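Bromo domain-containing protein (Trypanosoma brucei brucei, PDB 5KO4) is a bromodomain protein of uncharacterised function whose helical bromodomain probably recognises acetylated lysine in partner proteins, as its relatives do. Local coordinates at residues A[51-56]-A[66-71]; A[75-80]-A[92-97]. All blocks are in the same frame, centred on the assembly; numbering follows the deposited sequence.

Contact 1. Residues A[51-56]-A[66-71]; sequences KARLTR and INDMRL
Arg53 and Asp68 meet across two neighbouring helices of the bromodomain's left-handed four-helix bundle, 47-55 and 62-80, and theirs is the one side-chain pairing between residues 51-56 and 66-71. The backbones stay well apart here: the closest alpha carbons, those of the same two residues, are 9.9 Å from each other, and the side chains span the gap. They run across one another at nearly a right angle. Arg53 starts with CG anti to its carbonyl carbon (chi1 -71°) and then stretches out fully to NE, which carries NH1 out to the carboxylate of Asp68. NH1 alone makes the salt bridge, lying 3.0 Å from OD2 of Asp68, with a moderately bent N-H...O angle of 150°. On the arginine side the bond leaves almost exactly in the guanidinium plane, at its edge; on the aspartate side it arrives from above the carboxylate, 44° out of that plane. The two planes are tilted against each other, and with one nitrogen engaged this is not the coplanar, two-pronged arginine-carboxylate pair. The aliphatic part of Arg53 also comes near, its CD 3.7 Å from OD2 of Asp68. OD2 is also hydrogen-bonded to the hydroxyl of Tyr59, its strongest polar partner, from the loop joining the two helices, and Tyr59 packs against Arg53 as well. The buried aspartate is thus held from helix and loop together, an arrangement that would probably stabilise its negative charge. A water takes the other oxygen: it accepts from Arg53 NH1 at 2.7 Å and donates to Asp68 OD1 at 2.8 Å, closing a small ring of which the salt bridge is one side.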
loop_
_atom_site.group_PDB
_atom_site.type_symbol
_atom_site.label_atom_id
_atom_site.label_comp_id
_atom_site.label_asym_id
_atom_site.label_seq_id
_atom_site.Cartn_x
_atom_site.Cartn_y
_atom_site.Cartn_z
ATOM N N LYS A 51 1.182 -12.883 15.043
ATOM C CA LYS A 51 1.042 -12.654 16.478
ATOM C C LYS A 51 -0.053 -13.562 17.044
ATOM O O LYS A 51 0.140 -14.197 18.078
ATOM C CB LYS A 51 0.707 -11.176 16.742
ATOM C CG LYS A 51 0.510 -10.816 18.209
ATOM C CD LYS A 51 1.815 -10.851 18.992
ATOM C CE LYS A 51 1.577 -10.941 20.475
ATOM N NZ LYS A 51 0.717 -9.841 20.977
ATOM N N ALA A 52 -1.191 -13.647 16.351
ATOM C CA ALA A 52 -2.304 -14.495 16.807
ATOM C C ALA A 52 -1.892 -15.975 16.832
ATOM O O ALA A 52 -2.262 -16.716 17.739
ATOM C CB ALA A 52 -3.511 -14.302 15.906
ATOM N N ARG A 53 -1.081 -16.401 15.859
ATOM C CA ARG A 53 -0.608 -17.769 15.812
ATOM C C ARG A 53 0.339 -18.061 16.968
ATOM O O ARG A 53 0.304 -19.166 17.503
ATOM C CB ARG A 53 0.062 -18.049 14.461
ATOM C CG ARG A 53 -0.986 -18.101 13.377
ATOM C CD ARG A 53 -0.450 -18.333 12.003
ATOM N NE ARG A 53 -1.573 -18.574 11.092
ATOM C CZ ARG A 53 -1.457 -18.912 9.815
ATOM N NH1 ARG A 53 -0.259 -19.070 9.271
ATOM N NH2 ARG A 53 -2.541 -19.152 9.085
ATOM N N LEU A 54 1.185 -17.081 17.377
ATOM C CA LEU A 54 2.041 -17.272 18.550
ATOM C C LEU A 54 1.177 -17.438 19.792
ATOM O O LEU A 54 1.398 -18.350 20.587
ATOM C CB LEU A 54 2.999 -16.089 18.762
ATOM C CG LEU A 54 4.225 -16.045 17.890
ATOM C CD1 LEU A 54 4.923 -14.710 18.038
ATOM C CD2 LEU A 54 5.207 -17.139 18.257
ATOM N N THR A 55 0.170 -16.567 19.949
ATOM C CA THR A 55 -0.745 -16.627 21.079
ATOM C C THR A 55 -1.483 -17.966 21.121
ATOM O O THR A 55 -1.659 -18.539 22.186
ATOM C CB THR A 55 -1.733 -15.461 21.008
ATOM O OG1 THR A 55 -0.992 -14.244 21.024
ATOM C CG2 THR A 55 -2.744 -15.464 22.172
ATOM N N ARG A 56 -1.876 -18.492 19.962
ATOM C CA ARG A 56 -2.654 -19.718 19.906
ATOM C C ARG A 56 -1.786 -20.996 19.832
ATOM O O ARG A 56 -2.326 -22.091 19.612
ATOM C CB ARG A 56 -3.582 -19.658 18.705
ATOM C CG ARG A 56 -4.630 -18.577 18.842
ATOM C CD ARG A 56 -5.375 -18.428 17.548
ATOM N NE ARG A 56 -6.457 -17.452 17.629
ATOM C CZ ARG A 56 -7.648 -17.692 18.172
ATOM N NH1 ARG A 56 -7.900 -18.860 18.752
ATOM N NH2 ARG A 56 -8.588 -16.756 18.163
ATOM N N ILE A 66 9.405 -19.038 11.157
ATOM C CA ILE A 66 10.283 -18.455 10.143
ATOM C C ILE A 66 9.586 -18.472 8.785
ATOM O O ILE A 66 9.631 -17.478 8.062
ATOM C CB ILE A 66 11.646 -19.203 10.100
ATOM C CG1 ILE A 66 12.486 -18.842 11.358
ATOM C CG2 ILE A 66 12.412 -18.884 8.811
ATOM C CD1 ILE A 66 13.614 -19.796 11.626
ATOM N N ASN A 67 8.933 -19.577 8.438
ATOM C CA ASN A 67 8.227 -19.663 7.171
ATOM C C ASN A 67 7.198 -18.557 7.021
ATOM O O ASN A 67 7.117 -17.937 5.969
ATOM C CB ASN A 67 7.540 -20.994 7.041
ATOM C CG ASN A 67 8.483 -22.126 6.776
ATOM O OD1 ASN A 67 9.659 -21.937 6.479
ATOM N ND2 ASN A 67 8.047 -23.305 7.083
ATOM N N ASP A 68 6.380 -18.320 8.061
ATOM C CA ASP A 68 5.343 -17.285 7.950
ATOM C C ASP A 68 5.949 -15.878 7.886
ATOM O O ASP A 68 5.456 -15.030 7.129
ATOM C CB ASP A 68 4.360 -17.364 9.108
ATOM C CG ASP A 68 3.374 -18.499 9.001
ATOM O OD1 ASP A 68 3.360 -19.187 7.945
ATOM O OD2 ASP A 68 2.630 -18.726 9.977
ATOM N N MET A 69 7.036 -15.626 8.638
ATOM C CA MET A 69 7.699 -14.337 8.584
ATOM C C MET A 69 8.273 -14.074 7.205
ATOM O O MET A 69 8.094 -12.977 6.657
ATOM C CB MET A 69 8.815 -14.296 9.621
ATOM C CG MET A 69 8.314 -14.357 11.073
ATOM S SD MET A 69 7.543 -12.813 11.613
ATOM C CE MET A 69 8.981 -11.802 11.843
ATOM N N ARG A 70 8.920 -15.079 6.614
ATOM C CA ARG A 70 9.499 -14.953 5.278
ATOM C C ARG A 70 8.399 -14.755 4.240
ATOM O O ARG A 70 8.592 -14.065 3.243
ATOM C CB ARG A 70 10.340 -16.197 4.941
ATOM C CG ARG A 70 11.659 -16.240 5.682
ATOM C CD ARG A 70 12.400 -17.537 5.468
ATOM N NE ARG A 70 13.706 -17.508 6.125
ATOM C CZ ARG A 70 14.498 -18.564 6.286
ATOM N NH1 ARG A 70 14.126 -19.761 5.837
ATOM N NH2 ARG A 70 15.663 -18.436 6.904
ATOM N N LEU A 71 7.240 -15.360 4.462
ATOM C CA LEU A 71 6.122 -15.243 3.524
ATOM C C LEU A 71 5.596 -13.791 3.422
ATOM O O LEU A 71 5.231 -13.332 2.333
ATOM C CB LEU A 71 5.009 -16.175 3.995
ATOM C CG LEU A 71 3.735 -16.210 3.198
ATOM C CD1 LEU A 71 4.004 -16.578 1.730
ATOM C CD2 LEU A 71 2.760 -17.171 3.836
HETATM O O HOH W 1 0.851 -20.081 7.009
#

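Contact 2. Residues A[75-80]-A[92-97]; sequences NCYDYN and RIEIAM
Glu94 reaches from helix 85-104 to the phenol of Tyr77 on helix 62-80, linking the last two helices of the bromodomain bundle. Its CB already lies 3.6 Å from Tyr77 OH. CG stands anti to the backbone N (chi1 -171°) and the chain stays extended beyond it, so that it passes alongside the hydroxyl, with CG 4.1 Å from Tyr77 OH. CD lies 3.7 Å from Tyr77 OH, and OE1 does the gripping: it accepts the hydroxyl proton of Tyr77 over a short 2.6 Å from OH. The donor comes to the anti side of OE1, 17° out of the carboxylate plane. On the tyrosine side, OE1 sits at the ring edge, close to the ring plane, and is 3.3 Å from CE2 of Tyr77; ring and carboxylate planes are only 29° apart, a fairly flat meeting with no stacking. The ring itself packs on Ser87 and Ala90 and has a cation-pi contact with Arg91, so one helix holds it along its length as well as at the hydroxyl. Three residues further along, Asn80 ends helix 62-80 at the position where bromodomains keep the asparagine that reads acetyl-lysine, a role it probably shares. Its amide is turned back to its own helix: Cys76 O accepts from Asn80 ND2 at 3.2 Å and from Asn80 N at 2.9 Å, the two donors approaching from opposite faces of the carbonyl plane.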
loop_
_atom_site.group_PDB
_atom_site.type_symbol
_atom_site.label_atom_id
_atom_site.label_comp_id
_atom_site.label_asym_id
_atom_site.label_seq_id
_atom_site.Cartn_x
_atom_site.Cartn_y
_atom_site.Cartn_z
ATOM N N ASN A 75 5.693 -12.105 -0.183
ATOM C CA ASN A 75 4.442 -11.648 -0.792
ATOM C C ASN A 75 4.554 -10.195 -1.219
ATOM O O ASN A 75 4.059 -9.824 -2.282
ATOM C CB ASN A 75 3.273 -11.806 0.175
ATOM C CG ASN A 75 2.806 -13.222 0.323
ATOM O OD1 ASN A 75 3.140 -14.107 -0.477
ATOM N ND2 ASN A 75 1.980 -13.462 1.337
ATOM N N CYS A 76 5.253 -9.384 -0.439
ATOM C CA CYS A 76 5.482 -7.999 -0.828
ATOM C C CYS A 76 6.256 -7.943 -2.139
ATOM O O CYS A 76 5.890 -7.186 -3.041
ATOM C CB CYS A 76 6.219 -7.251 0.267
ATOM S SG CYS A 76 6.652 -5.548 -0.170
ATOM N N TYR A 77 7.317 -8.737 -2.257
ATOM C CA TYR A 77 8.105 -8.703 -3.483
ATOM C C TYR A 77 7.279 -9.149 -4.657
ATOM O O TYR A 77 7.385 -8.566 -5.734
ATOM C CB TYR A 77 9.373 -9.561 -3.372
ATOM C CG TYR A 77 10.226 -9.318 -2.137
ATOM C CD1 TYR A 77 10.246 -8.077 -1.509
ATOM C CD2 TYR A 77 10.915 -10.360 -1.532
ATOM C CE1 TYR A 77 10.963 -7.875 -0.325
ATOM C CE2 TYR A 77 11.628 -10.170 -0.350
ATOM C CZ TYR A 77 11.616 -8.933 0.268
ATOM O OH TYR A 77 12.297 -8.733 1.449
ATOM N N ASP A 78 6.445 -10.156 -4.477
ATOM C CA ASP A 78 5.668 -10.690 -5.590
ATOM C C ASP A 78 4.562 -9.723 -6.019
ATOM O O ASP A 78 4.313 -9.597 -7.206
ATOM C CB ASP A 78 5.070 -12.045 -5.207
ATOM C CG ASP A 78 6.126 -13.125 -4.985
ATOM O OD1 ASP A 78 7.326 -12.844 -5.211
ATOM O OD2 ASP A 78 5.761 -14.217 -4.520
ATOM N N TYR A 79 3.924 -9.031 -5.083
ATOM C CA TYR A 79 2.827 -8.133 -5.413
ATOM C C TYR A 79 3.341 -6.789 -5.955
ATOM O O TYR A 79 2.847 -6.289 -6.968
ATOM C CB TYR A 79 1.961 -7.907 -4.163
ATOM C CG TYR A 79 0.746 -7.048 -4.412
ATOM C CD1 TYR A 79 -0.390 -7.576 -5.007
ATOM C CD2 TYR A 79 0.707 -5.725 -3.990
ATOM C CE1 TYR A 79 -1.532 -6.805 -5.192
ATOM C CE2 TYR A 79 -0.400 -4.927 -4.227
ATOM C CZ TYR A 79 -1.533 -5.474 -4.800
ATOM O OH TYR A 79 -2.622 -4.659 -4.994
ATOM N N ASN A 80 4.312 -6.187 -5.267
ATOM C CA ASN A 80 4.819 -4.861 -5.634
ATOM C C ASN A 80 6.016 -4.892 -6.583
ATOM O O ASN A 80 6.425 -3.841 -7.082
ATOM C CB ASN A 80 5.231 -4.134 -4.374
ATOM C CG ASN A 80 4.072 -3.954 -3.424
ATOM O OD1 ASN A 80 3.148 -3.203 -3.706
ATOM N ND2 ASN A 80 4.064 -4.690 -2.299
ATOM N N ARG A 92 14.459 -4.395 4.304
ATOM C CA ARG A 92 15.131 -4.046 5.563
ATOM C C ARG A 92 14.614 -4.941 6.692
ATOM O O ARG A 92 15.383 -5.354 7.555
ATOM C CB ARG A 92 14.911 -2.576 5.933
ATOM C CG ARG A 92 15.509 -1.562 4.965
ATOM C CD ARG A 92 16.909 -1.883 4.469
ATOM N NE ARG A 92 17.876 -2.031 5.569
ATOM C CZ ARG A 92 19.155 -2.342 5.401
ATOM N NH1 ARG A 92 19.648 -2.524 4.180
ATOM N NH2 ARG A 92 19.959 -2.463 6.455
ATOM N N ILE A 93 13.317 -5.253 6.678
ATOM C CA ILE A 93 12.716 -6.131 7.671
ATOM C C ILE A 93 13.242 -7.557 7.493
ATOM O O ILE A 93 13.553 -8.208 8.487
ATOM C CB ILE A 93 11.176 -6.046 7.560
ATOM C CG1 ILE A 93 10.699 -4.699 8.123
ATOM C CG2 ILE A 93 10.491 -7.225 8.297
ATOM C CD1 ILE A 93 9.264 -4.357 7.807
ATOM N N GLU A 94 13.376 -8.030 6.250
ATOM C CA GLU A 94 13.902 -9.359 5.991
ATOM C C GLU A 94 15.338 -9.466 6.504
ATOM O O GLU A 94 15.715 -10.466 7.112
ATOM C CB GLU A 94 13.859 -9.688 4.493
ATOM C CG GLU A 94 14.204 -11.143 4.224
ATOM C CD GLU A 94 14.248 -11.545 2.771
ATOM O OE1 GLU A 94 13.906 -10.711 1.910
ATOM O OE2 GLU A 94 14.692 -12.677 2.486
ATOM N N ILE A 95 16.143 -8.429 6.253
ATOM C CA ILE A 95 17.524 -8.394 6.704
ATOM C C ILE A 95 17.553 -8.505 8.208
ATOM O O ILE A 95 18.315 -9.298 8.748
ATOM C CB ILE A 95 18.213 -7.100 6.206
ATOM C CG1 ILE A 95 18.451 -7.181 4.695
ATOM C CG2 ILE A 95 19.526 -6.862 6.942
ATOM C CD1 ILE A 95 18.744 -5.916 4.051
ATOM N N ALA A 96 16.699 -7.743 8.895
ATOM C CA ALA A 96 16.647 -7.796 10.347
ATOM C C ALA A 96 16.251 -9.146 10.859
ATOM O O ALA A 96 16.925 -9.682 11.733
ATOM C CB ALA A 96 15.683 -6.757 10.881
ATOM N N MET A 97 15.154 -9.700 10.390
ATOM C CA MET A 97 14.734 -10.970 10.961
ATOM C C MET A 97 15.751 -12.103 10.614
ATOM O O MET A 97 16.046 -12.904 11.493
ATOM C CB MET A 97 13.308 -11.329 10.544
ATOM C CG MET A 97 13.150 -11.657 9.113
ATOM S SD MET A 97 11.428 -11.518 8.567
ATOM C CE MET A 97 11.510 -12.463 7.152
#

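Overall arrangement
Helix 62-80 carries one half of each contact. Contact 1 joins its earlier part back to helix 47-55, and contact 2 joins its last turns onward to helix 85-104, so the two follow in series along the chain. Their centres are about 15 Å apart, on opposite sides of the chain's centre, yet they are in touch: the side chain of Met97 packs on Met69 and Arg70 in the conformer given, though Met97 has a second one. Together they tie three successive helices of the bundle by polar links, with hydrophobic packing between them. Contact 2 is nearer the end where the acetyl-lysine pocket is expected, where Tyr79 also packs on Pro85 of the second subunit.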